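Local coordinates for homocitrate synthase (Sulfolobus acidocaldarius, PDB 6KTQ), which catalyses the aldol-type condensation of 2-oxoglutarate with acetyl-CoA to homocitrate, the first step of lysine biosynthesis through the alpha-aminoadipate pathway, at residues L36-R41 / M70-H75; E101-S106 / A121-I126. All blocks are in the same frame, centred on the assembly; numbering follows the deposited sequence.

Contact 1: residues L36-R41 / M70-H75; sequences LDSTLR and MIEAGH. With AKG (2-oxoglutaric acid), chain D.
The guanidinium of Arg41 turns an edge to Glu72 OE1, the guanidinium and carboxylate planes 35° apart. Glu72 OE1 lies almost in the guanidinium plane and accepts a hydrogen bond from Arg41 NE at 2.9 Å, part of a salt bridge, and a weak one from NH1. NE sits on the anti side of OE1, out of the carboxylate plane, while Glu72 OE2 pairs with Arg165. Along the neighbouring NH1/NH2 edge lies the substrate: Arg41 NH2 donates to O5, the keto oxygen of 2-oxoglutarate, at 3.2 Å and NH1 only weakly, with Gln45 as a further partner of NH2. The Arg41 side chain reaches this place by bending at chi2 (-78°) and chi3 (-61°), its CG passing 3.8 Å from Gly74 CA. Water 2 links Arg41 NH1 and Ser38 OG, which also bonds to Glu42 N.

Behind this polar cluster the backbones pair in parallel, Asp37 N donating to Met70 O at 2.9 Å and Glu72 N to Asp37 O at 3.0 Å. Past Asp37 the 36-41 chain leaves the strand in a type I turn, Ser38 to Arg41, and water 1 bridges the parting chains by linking Asp37 O, Glu72 O and Leu40 N. Leu36 CB packs on Met70 CB at 3.8 Å.

Strands 31-37 and 70-74 are consecutive in the barrel, connected by helix 53-66, which covers Asp37 and Leu40 on the outside. Strand 249-252 flanks Leu36 from the other side, and strand 101-106 follows 70-74, bringing Val103 against Glu72.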
loop_
_atom_site.group_PDB
_atom_site.type_symbol
_atom_site.label_atom_id
_atom_site.label_comp_id
_atom_site.label_asym_id
_atom_site.label_seq_id
_atom_site.Cartn_x
_atom_site.Cartn_y
_atom_site.Cartn_z
ATOM N N LEU A 36 -10.555 -1.420 19.821
ATOM C CA LEU A 36 -10.633 -2.110 21.116
ATOM C C LEU A 36 -10.417 -1.032 22.159
ATOM O O LEU A 36 -9.399 -0.342 22.137
ATOM C CB LEU A 36 -9.582 -3.191 21.279
ATOM C CG LEU A 36 -9.403 -3.843 22.674
ATOM C CD1 LEU A 36 -8.844 -5.242 22.481
ATOM C CD2 LEU A 36 -8.515 -3.081 23.648
ATOM N N ASP A 37 -11.379 -0.857 23.046
ATOM C CA ASP A 37 -11.199 0.107 24.101
ATOM C C ASP A 37 -10.813 -0.602 25.391
ATOM O O ASP A 37 -11.442 -1.607 25.776
ATOM C CB ASP A 37 -12.402 1.008 24.298
ATOM C CG ASP A 37 -12.063 2.211 25.212
ATOM O OD1 ASP A 37 -11.539 3.253 24.730
ATOM O OD2 ASP A 37 -12.294 2.056 26.434
ATOM N N SER A 38 -9.751 -0.086 26.012
ATOM C CA SER A 38 -9.147 -0.671 27.211
ATOM C C SER A 38 -9.234 0.284 28.432
ATOM O O SER A 38 -8.458 0.174 29.373
ATOM C CB SER A 38 -7.694 -1.015 26.911
ATOM O OG SER A 38 -7.144 -1.935 27.870
ATOM N N THR A 39 -10.187 1.192 28.416
ATOM C CA THR A 39 -10.446 2.081 29.562
ATOM C C THR A 39 -10.556 1.242 30.843
ATOM O O THR A 39 -10.023 1.611 31.876
ATOM C CB THR A 39 -11.711 2.927 29.333
ATOM O OG1 THR A 39 -11.541 3.729 28.157
ATOM C CG2 THR A 39 -11.986 3.869 30.493
ATOM N N LEU A 40 -11.177 0.071 30.730
ATOM C CA LEU A 40 -11.433 -0.788 31.876
ATOM C C LEU A 40 -10.294 -1.723 32.222
ATOM O O LEU A 40 -10.355 -2.400 33.241
ATOM C CB LEU A 40 -12.689 -1.604 31.609
ATOM C CG LEU A 40 -14.061 -1.054 31.961
ATOM C CD1 LEU A 40 -14.139 0.406 32.336
ATOM C CD2 LEU A 40 -15.134 -1.452 30.956
ATOM N N ARG A 41 -9.250 -1.771 31.409
ATOM C CA ARG A 41 -8.076 -2.540 31.756
ATOM C C ARG A 41 -6.874 -1.583 31.837
ATOM O O ARG A 41 -6.494 -1.146 32.941
ATOM C CB ARG A 41 -7.874 -3.679 30.747
ATOM C CG ARG A 41 -6.950 -4.795 31.208
ATOM C CD ARG A 41 -5.478 -4.467 31.120
ATOM N NE ARG A 41 -5.070 -4.174 29.748
ATOM C CZ ARG A 41 -3.908 -3.614 29.405
ATOM N NH1 ARG A 41 -3.650 -3.408 28.130
ATOM N NH2 ARG A 41 -2.999 -3.254 30.315
ATOM N N MET A 70 -14.368 -4.063 20.283
ATOM C CA MET A 70 -13.933 -4.899 21.387
ATOM C C MET A 70 -13.778 -4.093 22.670
ATOM O O MET A 70 -13.260 -2.981 22.639
ATOM C CB MET A 70 -12.594 -5.562 21.054
ATOM C CG MET A 70 -12.591 -6.519 19.872
ATOM S SD MET A 70 -10.931 -7.145 19.618
ATOM C CE MET A 70 -11.127 -7.940 18.021
ATOM N N ILE A 71 -14.242 -4.670 23.781
ATOM C CA ILE A 71 -14.003 -4.121 25.098
ATOM C C ILE A 71 -13.108 -5.056 25.899
ATOM O O ILE A 71 -13.479 -6.193 26.176
ATOM C CB ILE A 71 -15.300 -3.925 25.877
ATOM C CG1 ILE A 71 -16.207 -2.909 25.177
ATOM C CG2 ILE A 71 -14.986 -3.489 27.313
ATOM C CD1 ILE A 71 -17.642 -2.951 25.674
ATOM N N GLU A 72 -11.924 -4.573 26.257
ATOM C CA GLU A 72 -11.057 -5.236 27.228
ATOM C C GLU A 72 -11.554 -4.837 28.650
ATOM O O GLU A 72 -11.331 -3.714 29.151
ATOM C CB GLU A 72 -9.601 -4.849 26.969
ATOM C CG GLU A 72 -8.610 -5.953 27.222
ATOM C CD GLU A 72 -7.244 -5.650 26.656
ATOM O OE1 GLU A 72 -6.493 -4.855 27.272
ATOM O OE2 GLU A 72 -6.908 -6.214 25.606
ATOM N N ALA A 73 -12.255 -5.762 29.277
ATOM C CA ALA A 73 -13.018 -5.494 30.494
ATOM C C ALA A 73 -12.201 -5.614 31.789
ATOM O O ALA A 73 -12.679 -5.234 32.878
ATOM C CB ALA A 73 -14.207 -6.448 30.549
ATOM N N GLY A 74 -10.997 -6.173 31.678
ATOM C CA GLY A 74 -10.076 -6.268 32.792
ATOM C C GLY A 74 -9.321 -7.568 32.825
ATOM O O GLY A 74 -9.508 -8.451 31.971
ATOM N N HIS A 75 -8.464 -7.672 33.835
ATOM C CA HIS A 75 -7.644 -8.838 34.124
ATOM C C HIS A 75 -8.211 -9.483 35.399
ATOM O O HIS A 75 -7.944 -9.002 36.516
ATOM C CB HIS A 75 -6.235 -8.367 34.376
ATOM C CG HIS A 75 -5.271 -9.462 34.657
ATOM N ND1 HIS A 75 -3.931 -9.224 34.861
ATOM C CD2 HIS A 75 -5.449 -10.800 34.793
ATOM C CE1 HIS A 75 -3.322 -10.373 35.104
ATOM N NE2 HIS A 75 -4.222 -11.342 35.075
HETATM C C1 AKG D . 1.652 -3.145 27.342
HETATM O O1 AKG D . 1.882 -1.945 27.102
HETATM O O2 AKG D . 2.571 -3.990 27.243
HETATM C C2 AKG D . 0.288 -3.542 27.749
HETATM O O5 AKG D . -0.359 -2.839 28.539
HETATM C C3 AKG D . -0.337 -4.798 27.150
HETATM C C4 AKG D . -1.041 -4.361 25.862
HETATM C C5 AKG D . -1.904 -5.401 25.159
HETATM O O3 AKG D . -2.006 -5.283 23.902
HETATM O O4 AKG D . -2.457 -6.332 25.825
HETATM O O HOH W 1 -12.468 -1.159 28.436
HETATM O O HOH W 2 -5.205 -3.264 25.999
#

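Contact 2: residues E101-S106 / A121-I126; sequences EIVAHS and ADRIAI
A parallel beta-alpha-beta unit of the TIM barrel, strand 101-106, helix 110-118 and strand 123-129, brings Glu101-Ser106 beside Ala121-Ile126. The strand axes run 4.6 Å apart at closest, at 29° to each other. Central backbone bonds are short and nearly straight: Ala104 N to Arg123 O is 2.9 Å and Ala125 N to Ala104 O is 2.8 Å, whereas Ser106 N to Ala125 O is bent and weak.

Val103, His105, Arg123 and Ala125 share one face of the sheet, where Val103 CG1 packs on Ala125 CB and His105 CD2 comes to 3.9 Å from the same methyl. His105 NE2 is bonded to 2-oxoglutarate, placing the His105 end of this face at the substrate; its ring also stacks with Phe127. On the opposite face, which Ala104 shares, Ser106 CB rests on Ile124 CG2; Ala121 CB, from the preceding loop, touches Ala104 CB at 3.8 Å.

Charged side chains tie the strand starts together. Asp122 OD2 accepts a hydrogen bond from the backbone N of Ile102 at 2.9 Å, almost linear (176°), and also pairs with Lys93. The extended Glu101 reaches across to Arg123, whose bend at chi3 (-60°) turns its NE toward the carboxylate; Arg123 NH1 pairs with Asp192. The salt bridge runs from Arg123 NE to Glu101 OE2 at 2.8 Å, and water 3 links Arg123 NH2 to Glu101 OE1.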
loop_
_atom_site.group_PDB
_atom_site.type_symbol
_atom_site.label_atom_id
_atom_site.label_comp_id
_atom_site.label_asym_id
_atom_site.label_seq_id
_atom_site.Cartn_x
_atom_site.Cartn_y
_atom_site.Cartn_z
ATOM N N GLU A 101 -17.293 -7.391 21.541
ATOM C CA GLU A 101 -16.555 -8.573 21.953
ATOM C C GLU A 101 -15.859 -8.274 23.280
ATOM O O GLU A 101 -15.155 -7.277 23.414
ATOM C CB GLU A 101 -15.524 -8.947 20.893
ATOM C CG GLU A 101 -14.631 -10.133 21.240
ATOM C CD GLU A 101 -13.693 -10.502 20.120
ATOM O OE1 GLU A 101 -13.993 -10.195 18.949
ATOM O OE2 GLU A 101 -12.645 -11.111 20.408
ATOM N N ILE A 102 -16.022 -9.169 24.237
ATOM C CA ILE A 102 -15.438 -9.013 25.565
ATOM C C ILE A 102 -14.138 -9.776 25.699
ATOM O O ILE A 102 -14.087 -11.011 25.540
ATOM C CB ILE A 102 -16.412 -9.449 26.673
ATOM C CG1 ILE A 102 -17.794 -8.820 26.473
ATOM C CG2 ILE A 102 -15.840 -9.101 28.054
ATOM C CD1 ILE A 102 -17.825 -7.294 26.416
ATOM N N VAL A 103 -13.076 -9.029 25.981
ATOM C CA VAL A 103 -11.744 -9.563 26.132
ATOM C C VAL A 103 -11.306 -9.527 27.603
ATOM O O VAL A 103 -11.470 -8.510 28.281
ATOM C CB VAL A 103 -10.735 -8.769 25.299
ATOM C CG1 VAL A 103 -9.366 -9.435 25.351
ATOM C CG2 VAL A 103 -11.250 -8.581 23.862
ATOM N N ALA A 104 -10.768 -10.647 28.072
ATOM C CA ALA A 104 -10.178 -10.757 29.400
ATOM C C ALA A 104 -8.674 -10.918 29.266
ATOM O O ALA A 104 -8.164 -11.689 28.429
ATOM C CB ALA A 104 -10.765 -11.941 30.152
ATOM N N HIS A 105 -7.962 -10.208 30.125
ATOM C CA HIS A 105 -6.526 -10.219 30.122
ATOM C C HIS A 105 -6.038 -11.400 30.956
ATOM O O HIS A 105 -6.747 -11.867 31.872
ATOM C CB HIS A 105 -6.047 -8.891 30.717
ATOM C CG HIS A 105 -4.929 -8.242 29.963
ATOM N ND1 HIS A 105 -3.882 -7.611 30.592
ATOM C CD2 HIS A 105 -4.708 -8.105 28.639
ATOM C CE1 HIS A 105 -3.053 -7.127 29.691
ATOM N NE2 HIS A 105 -3.528 -7.418 28.493
ATOM N N SER A 106 -4.818 -11.860 30.676
ATOM C CA SER A 106 -4.246 -13.014 31.360
ATOM C C SER A 106 -2.720 -13.049 31.291
ATOM O O SER A 106 -2.132 -12.775 30.245
ATOM C CB SER A 106 -4.798 -14.282 30.712
ATOM O OG SER A 106 -4.437 -15.454 31.408
ATOM N N ALA A 121 -15.386 -15.332 28.879
ATOM C CA ALA A 121 -15.029 -14.232 27.994
ATOM C C ALA A 121 -15.039 -14.697 26.537
ATOM O O ALA A 121 -14.778 -15.867 26.248
ATOM C CB ALA A 121 -13.666 -13.698 28.344
ATOM N N ASP A 122 -15.305 -13.763 25.631
ATOM C CA ASP A 122 -15.234 -14.033 24.200
ATOM C C ASP A 122 -13.818 -14.297 23.757
ATOM O O ASP A 122 -13.592 -15.101 22.857
ATOM C CB ASP A 122 -15.813 -12.871 23.389
ATOM C CG ASP A 122 -17.266 -12.626 23.688
ATOM O OD1 ASP A 122 -17.982 -13.624 23.889
ATOM O OD2 ASP A 122 -17.710 -11.445 23.704
ATOM N N ARG A 123 -12.858 -13.643 24.405
ATOM C CA ARG A 123 -11.463 -13.732 24.018
ATOM C C ARG A 123 -10.594 -13.588 25.238
ATOM O O ARG A 123 -10.924 -12.805 26.149
ATOM C CB ARG A 123 -11.105 -12.631 23.008
ATOM C CG ARG A 123 -9.616 -12.566 22.676
ATOM C CD ARG A 123 -9.292 -11.556 21.574
ATOM N NE ARG A 123 -9.989 -11.885 20.330
ATOM C CZ ARG A 123 -9.548 -12.733 19.407
ATOM N NH1 ARG A 123 -8.373 -13.324 19.503
ATOM N NH2 ARG A 123 -10.290 -12.946 18.349
ATOM N N ILE A 124 -9.488 -14.327 25.246
ATOM C CA ILE A 124 -8.495 -14.272 26.317
ATOM C C ILE A 124 -7.216 -13.717 25.709
ATOM O O ILE A 124 -6.734 -14.231 24.716
ATOM C CB ILE A 124 -8.262 -15.667 26.970
ATOM C CG1 ILE A 124 -9.513 -16.096 27.771
ATOM C CG2 ILE A 124 -7.033 -15.657 27.865
ATOM C CD1 ILE A 124 -9.463 -17.503 28.352
ATOM N N ALA A 125 -6.699 -12.633 26.285
ATOM C CA ALA A 125 -5.465 -11.995 25.818
ATOM C C ALA A 125 -4.335 -12.315 26.747
ATOM O O ALA A 125 -4.263 -11.776 27.859
ATOM C CB ALA A 125 -5.640 -10.487 25.724
ATOM N N ILE A 126 -3.453 -13.203 26.305
ATOM C CA ILE A 126 -2.300 -13.587 27.099
ATOM C C ILE A 126 -1.152 -12.705 26.707
ATOM O O ILE A 126 -0.831 -12.588 25.518
ATOM C CB ILE A 126 -1.897 -15.057 26.885
ATOM C CG1 ILE A 126 -3.014 -15.997 27.364
ATOM C CG2 ILE A 126 -0.611 -15.340 27.629
ATOM C CD1 ILE A 126 -2.824 -17.439 26.937
HETATM O O HOH W 3 -12.342 -11.673 17.240
#

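Contacts 1 and 2 are successive parts of one barrel wall, their centres about 9 Å apart, joined where strands 70-74 and 101-106 lie side by side. Probable backbone hydrogen bonds run from Ile71 N to Glu101 O (2.8 Å) and from Val103 N to Ile71 O (2.9 Å). At the C-terminal strand ends the two contacts converge on the ligands: Arg41 CD packs 3.6 Å from His105 ND1, and His75 CD2 lies 3.4 Å from His105 O. Arg41 and His105, packed side by side, bond to two different ends of the same 2-oxoglutarate, O5 and O4. Coenzyme A lies about 4 Å, at the nearest atoms, from the side chains of both His75 and His105.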